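Local coordinates for protein telomerase reverse transcriptase (PDB 6ZD1) that probably elongates telomeres as a reverse transcriptase, adding simple sequence repeats to chromosome ends by copying a template within the RNA component of the enzyme, at residues N307-V312 / L498-D503; M335-M340 / N549-V554; M300-S305 / M480-F485; D314-F319 / D494-R499. All coordinates share one frame; numbering follows the deposited sequence.

Overall arrangement
All four contacts are largely buried and lie in the reverse transcriptase domain. Interactions 1 and 4 join the same pair, helix 309-326 and edge strand 495-500, and share Leu498: interaction 1 sits at the helix start beside the hairpin turn, interaction 4 further along, where an aromatic ring and a guanidinium join the aliphatic contacts. Interaction 3 lies by the other face of this strand, where polar and small residues of the loop before the helix meet helix 469-484; Arg303 O-Arg315 NH2 and Ser305 OG-Arg499 NE tie it to interaction 4. Interaction 2 connects strand 334-339 of the same sheet to strand 550-553 of another, and has the one clear cross-segment hydrogen bond, at its more exposed side.

Interaction 1: N307-V312 / L498-D503; sequences NSTNEV and LRLVDD
Leu500 pushes one methyl, CD2, between Thr309 and Val312 at the start of helix 309-326. That methyl lies 3.4 Å from Thr309 OG1 and 3.7 Å from Val312 CG2, while CD1 turns toward the backbone of Ser308, 4.1 Å from its C. The Leu500 CG is anti to the backbone N (chi1 -165°), but chi2 of 26° lies away from the staggered positions, a strained or imperfectly defined rotamer. Val312 splits its two methyls: CG2 serves Leu500, and CG1 meets Leu498 CD1 at 3.9 Å, the side chains crossing obliquely. Leu498 CD1 also rests 3.6 Å from Val312 O. No hydrogen bond spans the two segments, and methyl contacts carry the join. Leu500 to Asp503 form a type II' turn, closed by backbone bonds in both directions between Leu500 and Asp503, and the Leu-Val-Asp-Asp sequence here identifies the motif C hairpin of the reverse transcriptase palm. Across from it, Ser308 occupies the N-cap position; its OG bonds Glu614, whose other carboxylate oxygen takes Asn310 N. The Asn307 carbonyl accepts from Thr611 and Ser608, so these two residues, around the start of helix 609-637, help hold this end.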
loop_
_atom_site.group_PDB
_atom_site.type_symbol
_atom_site.label_atom_id
_atom_site.label_comp_id
_atom_site.label_asym_id
_atom_site.label_seq_id
_atom_site.Cartn_x
_atom_site.Cartn_y
_atom_site.Cartn_z
ATOM N N ASN A 307 -11.683 -13.777 -1.011
ATOM C CA ASN A 307 -11.186 -12.437 -1.287
ATOM C C ASN A 307 -10.295 -11.861 -0.190
ATOM O O ASN A 307 -9.656 -10.831 -0.425
ATOM C CB ASN A 307 -12.363 -11.488 -1.535
ATOM C CG ASN A 307 -13.169 -11.873 -2.763
ATOM O OD1 ASN A 307 -12.633 -12.430 -3.723
ATOM N ND2 ASN A 307 -14.462 -11.578 -2.739
ATOM N N SER A 308 -10.212 -12.483 0.984
ATOM C CA SER A 308 -9.438 -11.891 2.071
ATOM C C SER A 308 -9.017 -12.974 3.057
ATOM O O SER A 308 -9.497 -14.109 3.010
ATOM C CB SER A 308 -10.236 -10.791 2.779
ATOM O OG SER A 308 -11.397 -11.315 3.401
ATOM N N THR A 309 -8.103 -12.602 3.960
ATOM C CA THR A 309 -7.590 -13.559 4.938
ATOM C C THR A 309 -8.654 -13.938 5.964
ATOM O O THR A 309 -8.836 -15.122 6.275
ATOM C CB THR A 309 -6.351 -12.996 5.637
ATOM O OG1 THR A 309 -5.217 -13.119 4.769
ATOM C CG2 THR A 309 -6.076 -13.750 6.931
ATOM N N ASN A 310 -9.360 -12.946 6.514
ATOM C CA ASN A 310 -10.407 -13.251 7.483
ATOM C C ASN A 310 -11.470 -14.158 6.881
ATOM O O ASN A 310 -12.068 -14.970 7.596
ATOM C CB ASN A 310 -11.049 -11.968 8.009
ATOM C CG ASN A 310 -10.068 -11.088 8.755
ATOM O OD1 ASN A 310 -8.856 -11.278 8.672
ATOM N ND2 ASN A 310 -10.591 -10.110 9.484
ATOM N N GLU A 311 -11.715 -14.044 5.573
ATOM C CA GLU A 311 -12.669 -14.949 4.944
ATOM C C GLU A 311 -12.127 -16.372 4.898
ATOM O O GLU A 311 -12.899 -17.331 5.018
ATOM C CB GLU A 311 -13.030 -14.463 3.538
ATOM C CG GLU A 311 -14.493 -14.709 3.175
ATOM C CD GLU A 311 -14.769 -14.630 1.684
ATOM O OE1 GLU A 311 -15.131 -15.672 1.095
ATOM O OE2 GLU A 311 -14.631 -13.533 1.103
ATOM N N VAL A 312 -10.809 -16.527 4.747
ATOM C CA VAL A 312 -10.200 -17.854 4.831
ATOM C C VAL A 312 -10.454 -18.457 6.207
ATOM O O VAL A 312 -10.871 -19.614 6.333
ATOM C CB VAL A 312 -8.693 -17.775 4.518
ATOM C CG1 VAL A 312 -7.983 -19.051 4.944
ATOM C CG2 VAL A 312 -8.469 -17.502 3.038
ATOM N N LEU A 498 -9.866 -23.396 -0.658
ATOM C CA LEU A 498 -9.856 -21.947 -0.519
ATOM C C LEU A 498 -8.688 -21.375 -1.310
ATOM O O LEU A 498 -7.623 -21.999 -1.401
ATOM C CB LEU A 498 -9.747 -21.518 0.944
ATOM C CG LEU A 498 -10.881 -21.919 1.883
ATOM C CD1 LEU A 498 -10.564 -21.426 3.279
ATOM C CD2 LEU A 498 -12.197 -21.347 1.392
ATOM N N ARG A 499 -8.904 -20.196 -1.900
ATOM C CA ARG A 499 -7.893 -19.523 -2.699
ATOM C C ARG A 499 -7.727 -18.094 -2.206
ATOM O O ARG A 499 -8.710 -17.371 -2.031
ATOM C CB ARG A 499 -8.244 -19.550 -4.193
ATOM C CG ARG A 499 -7.139 -19.000 -5.083
ATOM C CD ARG A 499 -7.511 -19.049 -6.558
ATOM N NE ARG A 499 -8.596 -18.127 -6.876
ATOM C CZ ARG A 499 -8.433 -16.820 -7.051
ATOM N NH1 ARG A 499 -7.228 -16.279 -6.930
ATOM N NH2 ARG A 499 -9.477 -16.057 -7.339
ATOM N N LEU A 500 -6.461 -17.705 -2.020
ATOM C CA LEU A 500 -6.074 -16.339 -1.578
ATOM C C LEU A 500 -4.950 -15.846 -2.497
ATOM O O LEU A 500 -3.786 -16.229 -2.258
ATOM C CB LEU A 500 -5.611 -16.398 -0.120
ATOM C CG LEU A 500 -5.515 -15.049 0.593
ATOM C CD1 LEU A 500 -6.468 -14.040 -0.027
ATOM C CD2 LEU A 500 -5.794 -15.201 2.081
ATOM N N VAL A 501 -5.306 -15.055 -3.515
ATOM C CA VAL A 501 -4.334 -14.500 -4.509
ATOM C C VAL A 501 -3.586 -15.655 -5.188
ATOM O O VAL A 501 -4.080 -16.151 -6.220
ATOM C CB VAL A 501 -3.367 -13.482 -3.873
ATOM C CG1 VAL A 501 -2.505 -12.794 -4.920
ATOM C CG2 VAL A 501 -4.105 -12.456 -3.028
ATOM N N ASP A 502 -2.441 -16.059 -4.628
ATOM C CA ASP A 502 -1.636 -17.135 -5.192
ATOM C C ASP A 502 -1.469 -18.320 -4.247
ATOM O O ASP A 502 -0.866 -19.326 -4.640
ATOM C CB ASP A 502 -0.257 -16.616 -5.647
ATOM C CG ASP A 502 0.467 -15.793 -4.584
ATOM O OD1 ASP A 502 -0.153 -15.395 -3.579
ATOM O OD2 ASP A 502 1.679 -15.540 -4.772
ATOM N N ASP A 503 -2.016 -18.252 -3.035
ATOM C CA ASP A 503 -1.889 -19.321 -2.049
ATOM C C ASP A 503 -3.166 -20.154 -1.973
ATOM O O ASP A 503 -4.280 -19.619 -1.977
ATOM C CB ASP A 503 -1.561 -18.743 -0.671
ATOM C CG ASP A 503 -0.294 -17.911 -0.676
ATOM O OD1 ASP A 503 0.793 -18.468 -0.934
ATOM O OD2 ASP A 503 -0.390 -16.689 -0.436
#

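Interaction 2: M335-M340 / N549-V554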
loop_
_atom_site.group_PDB
_atom_site.type_symbol
_atom_site.label_atom_id
_atom_site.label_comp_id
_atom_site.label_asym_id
_atom_site.label_seq_id
_atom_site.Cartn_x
_atom_site.Cartn_y
_atom_site.Cartn_z
HETATM N N MSE A 335 -4.835 -31.995 5.219
HETATM C CA MSE A 335 -4.746 -30.690 4.583
HETATM C C MSE A 335 -3.438 -30.453 3.849
HETATM O O MSE A 335 -2.379 -30.953 4.237
HETATM C CB MSE A 335 -4.975 -29.581 5.605
HETATM C CG MSE A 335 -4.063 -29.627 6.804
HETATM SE SE MSE A 335 -4.519 -28.195 8.039
HETATM C CE MSE A 335 -6.357 -28.712 8.420
ATOM N N ILE A 336 -3.543 -29.676 2.776
ATOM C CA ILE A 336 -2.442 -29.410 1.860
ATOM C C ILE A 336 -2.485 -27.932 1.490
ATOM O O ILE A 336 -3.560 -27.388 1.212
ATOM C CB ILE A 336 -2.540 -30.306 0.607
ATOM C CG1 ILE A 336 -1.487 -29.926 -0.432
ATOM C CG2 ILE A 336 -3.947 -30.273 0.022
ATOM C CD1 ILE A 336 -0.169 -30.608 -0.208
ATOM N N LYS A 337 -1.333 -27.266 1.537
ATOM C CA LYS A 337 -1.205 -25.899 1.049
ATOM C C LYS A 337 -0.173 -25.858 -0.068
ATOM O O LYS A 337 0.830 -26.582 -0.028
ATOM C CB LYS A 337 -0.822 -24.917 2.168
ATOM C CG LYS A 337 0.650 -24.909 2.533
ATOM C CD LYS A 337 0.981 -23.757 3.460
ATOM C CE LYS A 337 2.470 -23.702 3.749
ATOM N NZ LYS A 337 2.808 -22.582 4.666
ATOM N N PHE A 338 -0.429 -25.017 -1.068
ATOM C CA PHE A 338 0.454 -24.901 -2.219
ATOM C C PHE A 338 0.247 -23.534 -2.855
ATOM O O PHE A 338 -0.865 -23.000 -2.832
ATOM C CB PHE A 338 0.212 -26.034 -3.231
ATOM C CG PHE A 338 -1.211 -26.133 -3.731
ATOM C CD1 PHE A 338 -2.172 -26.840 -3.019
ATOM C CD2 PHE A 338 -1.579 -25.540 -4.929
ATOM C CE1 PHE A 338 -3.479 -26.937 -3.484
ATOM C CE2 PHE A 338 -2.881 -25.635 -5.400
ATOM C CZ PHE A 338 -3.832 -26.338 -4.675
ATOM N N ASP A 339 1.332 -22.951 -3.363
ATOM C CA ASP A 339 1.308 -21.618 -3.946
ATOM C C ASP A 339 1.841 -21.645 -5.375
ATOM O O ASP A 339 2.424 -22.631 -5.832
ATOM C CB ASP A 339 2.116 -20.627 -3.096
ATOM C CG ASP A 339 3.587 -20.995 -2.997
ATOM O OD1 ASP A 339 3.904 -22.193 -2.832
ATOM O OD2 ASP A 339 4.430 -20.077 -3.081
HETATM N N MSE A 340 1.643 -20.529 -6.074
HETATM C CA MSE A 340 2.070 -20.402 -7.464
HETATM C C MSE A 340 3.365 -19.605 -7.605
HETATM O O MSE A 340 3.587 -18.619 -6.895
HETATM C CB MSE A 340 0.964 -19.759 -8.304
HETATM C CG MSE A 340 -0.338 -20.555 -8.322
HETATM SE SE MSE A 340 -0.076 -22.417 -8.849
HETATM C CE MSE A 340 -1.929 -23.023 -8.830
ATOM N N ASN A 549 0.837 -31.169 13.410
ATOM C CA ASN A 549 -0.553 -30.743 13.471
ATOM C C ASN A 549 -0.745 -29.240 13.347
ATOM O O ASN A 549 -1.890 -28.779 13.360
ATOM C CB ASN A 549 -1.197 -31.234 14.772
ATOM C CG ASN A 549 -1.654 -32.671 14.679
ATOM O OD1 ASN A 549 -2.807 -32.944 14.350
ATOM N ND2 ASN A 549 -0.747 -33.602 14.953
ATOM N N LYS A 550 0.328 -28.466 13.227
ATOM C CA LYS A 550 0.244 -27.030 13.001
ATOM C C LYS A 550 0.705 -26.710 11.586
ATOM O O LYS A 550 1.782 -27.144 11.165
ATOM C CB LYS A 550 1.089 -26.260 14.021
ATOM C CG LYS A 550 0.358 -25.890 15.302
ATOM C CD LYS A 550 0.119 -27.099 16.193
ATOM C CE LYS A 550 1.427 -27.714 16.671
ATOM N NZ LYS A 550 1.190 -28.835 17.627
HETATM N N MSE A 551 -0.108 -25.951 10.859
HETATM C CA MSE A 551 0.293 -25.440 9.555
HETATM C C MSE A 551 0.065 -23.934 9.490
HETATM O O MSE A 551 -0.930 -23.428 10.007
HETATM C CB MSE A 551 -0.480 -26.133 8.430
HETATM C CG MSE A 551 -0.205 -25.550 7.050
HETATM SE SE MSE A 551 -1.241 -26.355 5.608
HETATM C CE MSE A 551 -0.480 -28.150 5.656
ATOM N N THR A 552 0.995 -23.216 8.864
ATOM C CA THR A 552 0.874 -21.776 8.681
ATOM C C THR A 552 0.373 -21.498 7.268
ATOM O O THR A 552 1.102 -21.690 6.289
ATOM C CB THR A 552 2.204 -21.071 8.937
ATOM O OG1 THR A 552 2.589 -21.265 10.303
ATOM C CG2 THR A 552 2.069 -19.579 8.671
ATOM N N PHE A 553 -0.875 -21.064 7.168
ATOM C CA PHE A 553 -1.402 -20.503 5.939
ATOM C C PHE A 553 -1.208 -18.990 6.017
ATOM O O PHE A 553 -0.545 -18.486 6.928
ATOM C CB PHE A 553 -2.854 -20.930 5.743
ATOM C CG PHE A 553 -3.343 -20.781 4.334
ATOM C CD1 PHE A 553 -2.557 -21.183 3.270
ATOM C CD2 PHE A 553 -4.592 -20.246 4.076
ATOM C CE1 PHE A 553 -3.004 -21.046 1.971
ATOM C CE2 PHE A 553 -5.046 -20.108 2.780
ATOM C CZ PHE A 553 -4.249 -20.512 1.725
ATOM N N VAL A 554 -1.763 -18.243 5.061
ATOM C CA VAL A 554 -1.494 -16.809 5.003
ATOM C C VAL A 554 -1.941 -16.152 6.302
ATOM O O VAL A 554 -3.140 -16.065 6.595
ATOM C CB VAL A 554 -2.204 -16.192 3.797
ATOM C CG1 VAL A 554 -1.396 -16.428 2.541
ATOM C CG2 VAL A 554 -3.594 -16.801 3.638
#
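Lys337 NZ donates to Thr552 O across the two strands at 2.5 Å, short for such a pair, so its exact length is doubtful. The donor stands nearly along the C=O axis, with a C=O...N angle of 165°. Beyond CG the lysine chain is extended, carrying NZ out to the neighbouring strand. Its aliphatic part passes selenomethionine Met551, the two chains running past each other in opposite directions: SE is 3.8 Å from Lys337 CB and 4.0 Å from Lys337 CD. Met551 bends at chi3 (-66°), which places CE beside the other selenomethionine, 4.0 Å from Met335 CG and 3.7 Å from Met335 O. Phe553 CD1 lies 4.3 Å from Lys337 CB. Thr552 OG1 serves its own sheet, bonding Asp557. Strand 334-339 belongs to the palm sheet, and strand 550-553 starts the small sheet that probably corresponds to the primer grip of reverse transcriptases. An aliphatic stem packed on Met551 thus ends in an ammonium that would probably polarise the carbonyl, a neutral acceptor that does not offset its charge.

Interaction 3: M300-S305 / M480-F485; sequences MGHRSS and MVSKEF
His302 lays its imidazole obliquely against Ser482, whose CB and OG both meet the CE1 corner: Ser482 CB is 3.4 Å and Ser482 OG 3.3 Å from His302 CE1. His302 ND1 lies at a similar 3.4 Å from Ser482 OG. The serine hydroxyl is anti to its backbone N (chi1 175°), which swings OG over the loop, where it also comes within 3.6 Å of Gly301 CA. With no side chain on Gly301, the two backbones close to 3.9 Å between Gly301 CA and Ser482 CA. One helix position earlier, Val481 CG1 packs on Gly301 O at 3.7 Å and on Ser304 CB at 4.1 Å, lying against the turn. The loop chain folds over as a type I turn from His302 to Ser305, with Ser305 N bonding His302 O. The hydroxyls of this turn are directed to other partners: Ser304 OG bonds Trp489 NE1, and Ser305 OG takes Arg499 NE, so the turn is fastened to the edge strand as well as to the helix. The loop leads from helix 263-298 to helix 309-326, and helix 469-484 is the one that begins within motif B' and packs on the palm sheet of reverse transcriptases.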
loop_
_atom_site.group_PDB
_atom_site.type_symbol
_atom_site.label_atom_id
_atom_site.label_comp_id
_atom_site.label_asym_id
_atom_site.label_seq_id
_atom_site.Cartn_x
_atom_site.Cartn_y
_atom_site.Cartn_z
HETATM N N MSE A 300 -20.643 -22.777 -7.947
HETATM C CA MSE A 300 -20.084 -23.373 -6.746
HETATM C C MSE A 300 -18.565 -23.406 -6.872
HETATM O O MSE A 300 -17.845 -23.405 -5.872
HETATM C CB MSE A 300 -20.645 -24.781 -6.526
HETATM C CG MSE A 300 -22.168 -24.851 -6.554
HETATM SE SE MSE A 300 -22.891 -26.498 -5.785
HETATM C CE MSE A 300 -23.422 -27.428 -7.417
ATOM N N GLY A 301 -18.085 -23.416 -8.117
ATOM C CA GLY A 301 -16.654 -23.432 -8.366
ATOM C C GLY A 301 -15.954 -22.131 -8.039
ATOM O O GLY A 301 -14.727 -22.123 -7.882
ATOM N N HIS A 302 -16.703 -21.034 -7.917
ATOM C CA HIS A 302 -16.113 -19.742 -7.600
ATOM C C HIS A 302 -16.211 -19.384 -6.126
ATOM O O HIS A 302 -15.523 -18.457 -5.686
ATOM C CB HIS A 302 -16.775 -18.632 -8.424
ATOM C CG HIS A 302 -16.464 -18.698 -9.885
ATOM N ND1 HIS A 302 -16.977 -19.674 -10.712
ATOM C CD2 HIS A 302 -15.688 -17.911 -10.667
ATOM C CE1 HIS A 302 -16.537 -19.483 -11.941
ATOM N NE2 HIS A 302 -15.750 -18.422 -11.941
ATOM N N ARG A 303 -17.049 -20.086 -5.360
ATOM C CA ARG A 303 -17.090 -19.844 -3.922
ATOM C C ARG A 303 -15.773 -20.229 -3.262
ATOM O O ARG A 303 -15.403 -19.651 -2.231
ATOM C CB ARG A 303 -18.252 -20.606 -3.290
ATOM C CG ARG A 303 -18.809 -19.946 -2.039
ATOM C CD ARG A 303 -19.911 -20.781 -1.404
ATOM N NE ARG A 303 -20.966 -21.128 -2.353
ATOM C CZ ARG A 303 -21.105 -22.327 -2.912
ATOM N NH1 ARG A 303 -20.252 -23.300 -2.618
ATOM N NH2 ARG A 303 -22.095 -22.553 -3.765
ATOM N N SER A 304 -15.045 -21.182 -3.850
ATOM C CA SER A 304 -13.736 -21.545 -3.323
ATOM C C SER A 304 -12.739 -20.399 -3.428
ATOM O O SER A 304 -11.776 -20.356 -2.655
ATOM C CB SER A 304 -13.204 -22.779 -4.056
ATOM O OG SER A 304 -14.106 -23.869 -3.944
ATOM N N SER A 305 -12.957 -19.459 -4.345
ATOM C CA SER A 305 -12.082 -18.300 -4.477
ATOM C C SER A 305 -12.456 -17.266 -3.420
ATOM O O SER A 305 -13.557 -16.706 -3.451
ATOM C CB SER A 305 -12.182 -17.711 -5.883
ATOM O OG SER A 305 -11.718 -18.631 -6.858
HETATM N N MSE A 480 -10.021 -20.758 -13.487
HETATM C CA MSE A 480 -9.204 -21.960 -13.426
HETATM C C MSE A 480 -9.675 -22.903 -12.326
HETATM O O MSE A 480 -9.862 -24.095 -12.563
HETATM C CB MSE A 480 -7.739 -21.591 -13.199
HETATM C CG MSE A 480 -6.809 -22.787 -13.109
HETATM SE SE MSE A 480 -5.005 -22.305 -12.550
HETATM C CE MSE A 480 -5.409 -21.620 -10.767
ATOM N N VAL A 481 -9.876 -22.356 -11.123
ATOM C CA VAL A 481 -10.314 -23.178 -9.997
ATOM C C VAL A 481 -11.668 -23.810 -10.294
ATOM O O VAL A 481 -11.909 -24.981 -9.970
ATOM C CB VAL A 481 -10.346 -22.341 -8.704
ATOM C CG1 VAL A 481 -11.132 -23.057 -7.619
ATOM C CG2 VAL A 481 -8.931 -22.050 -8.225
ATOM N N SER A 482 -12.551 -23.065 -10.964
ATOM C CA SER A 482 -13.919 -23.532 -11.169
ATOM C C SER A 482 -13.994 -24.639 -12.213
ATOM O O SER A 482 -14.829 -25.542 -12.093
ATOM C CB SER A 482 -14.810 -22.359 -11.577
ATOM O OG SER A 482 -16.123 -22.791 -11.888
ATOM N N LYS A 483 -13.135 -24.596 -13.231
ATOM C CA LYS A 483 -13.176 -25.590 -14.296
ATOM C C LYS A 483 -12.294 -26.793 -14.006
ATOM O O LYS A 483 -12.568 -27.891 -14.505
ATOM C CB LYS A 483 -12.739 -24.971 -15.629
ATOM C CG LYS A 483 -13.587 -23.800 -16.106
ATOM C CD LYS A 483 -13.206 -23.384 -17.526
ATOM C CE LYS A 483 -11.732 -23.011 -17.628
ATOM N NZ LYS A 483 -11.348 -22.591 -19.008
ATOM N N GLU A 484 -11.245 -26.613 -13.209
ATOM C CA GLU A 484 -10.254 -27.658 -13.005
ATOM C C GLU A 484 -10.542 -28.541 -11.796
ATOM O O GLU A 484 -10.149 -29.711 -11.800
ATOM C CB GLU A 484 -8.864 -27.026 -12.881
ATOM C CG GLU A 484 -8.304 -26.473 -14.189
ATOM C CD GLU A 484 -8.009 -27.556 -15.213
ATOM O OE1 GLU A 484 -7.781 -28.717 -14.810
ATOM O OE2 GLU A 484 -8.002 -27.245 -16.424
ATOM N N PHE A 485 -11.280 -28.051 -10.806
ATOM C CA PHE A 485 -11.494 -28.764 -9.550
ATOM C C PHE A 485 -12.950 -29.188 -9.402
ATOM O O PHE A 485 -13.533 -29.101 -8.319
ATOM C CB PHE A 485 -11.075 -27.913 -8.356
ATOM C CG PHE A 485 -9.590 -27.750 -8.214
ATOM C CD1 PHE A 485 -8.833 -28.716 -7.574
ATOM C CD2 PHE A 485 -8.952 -26.627 -8.713
ATOM C CE1 PHE A 485 -7.464 -28.568 -7.440
ATOM C CE2 PHE A 485 -7.586 -26.471 -8.582
ATOM C CZ PHE A 485 -6.840 -27.443 -7.943
#

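Interaction 4: D314-F319 / D494-R499; sequences DRILTF and DNLLLR
Leu496 is the hub, touching Phe319 with CB, Arg315 with CD1 and the helix backbone with CD2. Its CB sits over one face of the Phe319 ring, 3.8 Å from the centroid and 17° off the normal, a CH-pi contact. The two side chains run past each other in opposite directions, bringing Leu496 CD2 to 3.7 Å from Phe319 CB. At the ring edge, near its plane, Asp494 O lies 4.0 Å from Phe319 CZ. Arg315 is bent at chi2 and chi3, and its guanidinium lies against the leucines: Leu498 CD2 is over one face, 3.8 Å above the plane and offset toward the rim of the group, and Leu496 CD1 approaches NH1 of Arg315 to 3.4 Å. Arg315 NH2 also bonds Arg303 O, which helps hold the group beside the leucines. Ile316 CG1 adds a contact with Leu498 CD1 at 3.8 Å. Segment 314-319 of the helix runs nearly antiparallel (174°) to strand residues 495-499, the two short axes 9.8 Å apart at closest. Helix 309-326 packs on one face of this edge strand of the palm sheet; Leu497 turns away toward Val481 of helix 469-484, and Ile316 and Leu317 also touch strand 565-567.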
loop_
_atom_site.group_PDB
_atom_site.type_symbol
_atom_site.label_atom_id
_atom_site.label_comp_id
_atom_site.label_asym_id
_atom_site.label_seq_id
_atom_site.Cartn_x
_atom_site.Cartn_y
_atom_site.Cartn_z
ATOM N N ASP A 314 -12.836 -17.650 8.423
ATOM C CA ASP A 314 -14.254 -17.894 8.654
ATOM C C ASP A 314 -14.744 -19.113 7.886
ATOM O O ASP A 314 -15.574 -19.878 8.392
ATOM C CB ASP A 314 -15.065 -16.656 8.277
ATOM C CG ASP A 314 -15.138 -15.648 9.404
ATOM O OD1 ASP A 314 -16.077 -15.737 10.223
ATOM O OD2 ASP A 314 -14.244 -14.780 9.484
ATOM N N ARG A 315 -14.261 -19.305 6.657
ATOM C CA ARG A 315 -14.684 -20.479 5.900
ATOM C C ARG A 315 -14.170 -21.767 6.538
ATOM O O ARG A 315 -14.835 -22.806 6.452
ATOM C CB ARG A 315 -14.217 -20.362 4.447
ATOM C CG ARG A 315 -14.867 -19.215 3.673
ATOM C CD ARG A 315 -16.173 -19.616 2.996
ATOM N NE ARG A 315 -15.957 -20.128 1.644
ATOM C CZ ARG A 315 -16.086 -21.404 1.296
ATOM N NH1 ARG A 315 -16.443 -22.307 2.201
ATOM N NH2 ARG A 315 -15.865 -21.777 0.043
ATOM N N ILE A 316 -13.012 -21.712 7.202
ATOM C CA ILE A 316 -12.505 -22.867 7.937
ATOM C C ILE A 316 -13.275 -23.067 9.238
ATOM O O ILE A 316 -13.621 -24.196 9.602
ATOM C CB ILE A 316 -10.993 -22.714 8.185
ATOM C CG1 ILE A 316 -10.240 -22.712 6.859
ATOM C CG2 ILE A 316 -10.471 -23.833 9.072
ATOM C CD1 ILE A 316 -8.781 -22.359 6.994
ATOM N N LEU A 317 -13.547 -21.977 9.961
ATOM C CA LEU A 317 -14.327 -22.073 11.192
ATOM C C LEU A 317 -15.742 -22.566 10.916
ATOM O O LEU A 317 -16.302 -23.335 11.706
ATOM C CB LEU A 317 -14.360 -20.722 11.901
ATOM C CG LEU A 317 -13.029 -20.248 12.487
ATOM C CD1 LEU A 317 -13.223 -18.945 13.238
ATOM C CD2 LEU A 317 -12.431 -21.309 13.396
ATOM N N THR A 318 -16.347 -22.112 9.818
ATOM C CA THR A 318 -17.637 -22.661 9.415
ATOM C C THR A 318 -17.500 -24.121 8.997
ATOM O O THR A 318 -18.362 -24.949 9.315
ATOM C CB THR A 318 -18.234 -21.817 8.286
ATOM O OG1 THR A 318 -18.402 -20.468 8.744
ATOM C CG2 THR A 318 -19.587 -22.366 7.851
ATOM N N PHE A 319 -16.409 -24.456 8.301
ATOM C CA PHE A 319 -16.141 -25.850 7.962
ATOM C C PHE A 319 -15.999 -26.697 9.221
ATOM O O PHE A 319 -16.557 -27.797 9.307
ATOM C CB PHE A 319 -14.879 -25.931 7.099
ATOM C CG PHE A 319 -14.571 -27.308 6.574
ATOM C CD1 PHE A 319 -15.361 -27.886 5.591
ATOM C CD2 PHE A 319 -13.462 -28.005 7.034
ATOM C CE1 PHE A 319 -15.069 -29.147 5.098
ATOM C CE2 PHE A 319 -13.163 -29.265 6.546
ATOM C CZ PHE A 319 -13.967 -29.837 5.576
ATOM N N ASP A 494 -17.502 -32.727 3.066
ATOM C CA ASP A 494 -16.327 -33.503 3.435
ATOM C C ASP A 494 -14.999 -32.861 3.063
ATOM O O ASP A 494 -13.962 -33.319 3.557
ATOM C CB ASP A 494 -16.385 -34.899 2.789
ATOM C CG ASP A 494 -17.288 -35.854 3.548
ATOM O OD1 ASP A 494 -16.836 -36.427 4.562
ATOM O OD2 ASP A 494 -18.458 -36.020 3.139
ATOM N N ASN A 495 -14.987 -31.842 2.206
ATOM C CA ASN A 495 -13.737 -31.229 1.786
ATOM C C ASN A 495 -13.961 -29.754 1.487
ATOM O O ASN A 495 -15.072 -29.333 1.154
ATOM C CB ASN A 495 -13.142 -31.944 0.570
ATOM C CG ASN A 495 -14.192 -32.352 -0.431
ATOM O OD1 ASN A 495 -14.585 -33.515 -0.493
ATOM N ND2 ASN A 495 -14.661 -31.393 -1.219
ATOM N N LEU A 496 -12.888 -28.975 1.619
ATOM C CA LEU A 496 -12.947 -27.525 1.500
ATOM C C LEU A 496 -11.693 -27.015 0.805
ATOM O O LEU A 496 -10.578 -27.309 1.243
ATOM C CB LEU A 496 -13.080 -26.872 2.878
ATOM C CG LEU A 496 -12.863 -25.360 2.916
ATOM C CD1 LEU A 496 -14.026 -24.652 2.246
ATOM C CD2 LEU A 496 -12.665 -24.869 4.344
ATOM N N LEU A 497 -11.878 -26.259 -0.276
ATOM C CA LEU A 497 -10.790 -25.611 -0.997
ATOM C C LEU A 497 -10.962 -24.101 -0.933
ATOM O O LEU A 497 -12.064 -23.584 -1.144
ATOM C CB LEU A 497 -10.740 -26.067 -2.461
ATOM C CG LEU A 497 -9.636 -25.475 -3.344
ATOM C CD1 LEU A 497 -8.265 -25.962 -2.895
ATOM C CD2 LEU A 497 -9.874 -25.799 -4.814
ATOM N N LEU A 498 -9.866 -23.396 -0.658
ATOM C CA LEU A 498 -9.856 -21.947 -0.519
ATOM C C LEU A 498 -8.688 -21.375 -1.310
ATOM O O LEU A 498 -7.623 -21.999 -1.401
ATOM C CB LEU A 498 -9.747 -21.518 0.944
ATOM C CG LEU A 498 -10.881 -21.919 1.883
ATOM C CD1 LEU A 498 -10.564 -21.426 3.279
ATOM C CD2 LEU A 498 -12.197 -21.347 1.392
ATOM N N ARG A 499 -8.904 -20.196 -1.900
ATOM C CA ARG A 499 -7.893 -19.523 -2.699
ATOM C C ARG A 499 -7.727 -18.094 -2.206
ATOM O O ARG A 499 -8.710 -17.371 -2.031
ATOM C CB ARG A 499 -8.244 -19.550 -4.193
ATOM C CG ARG A 499 -7.139 -19.000 -5.083
ATOM C CD ARG A 499 -7.511 -19.049 -6.558
ATOM N NE ARG A 499 -8.596 -18.127 -6.876
ATOM C CZ ARG A 499 -8.433 -16.820 -7.051
ATOM N NH1 ARG A 499 -7.228 -16.279 -6.930
ATOM N NH2 ARG A 499 -9.477 -16.057 -7.339
#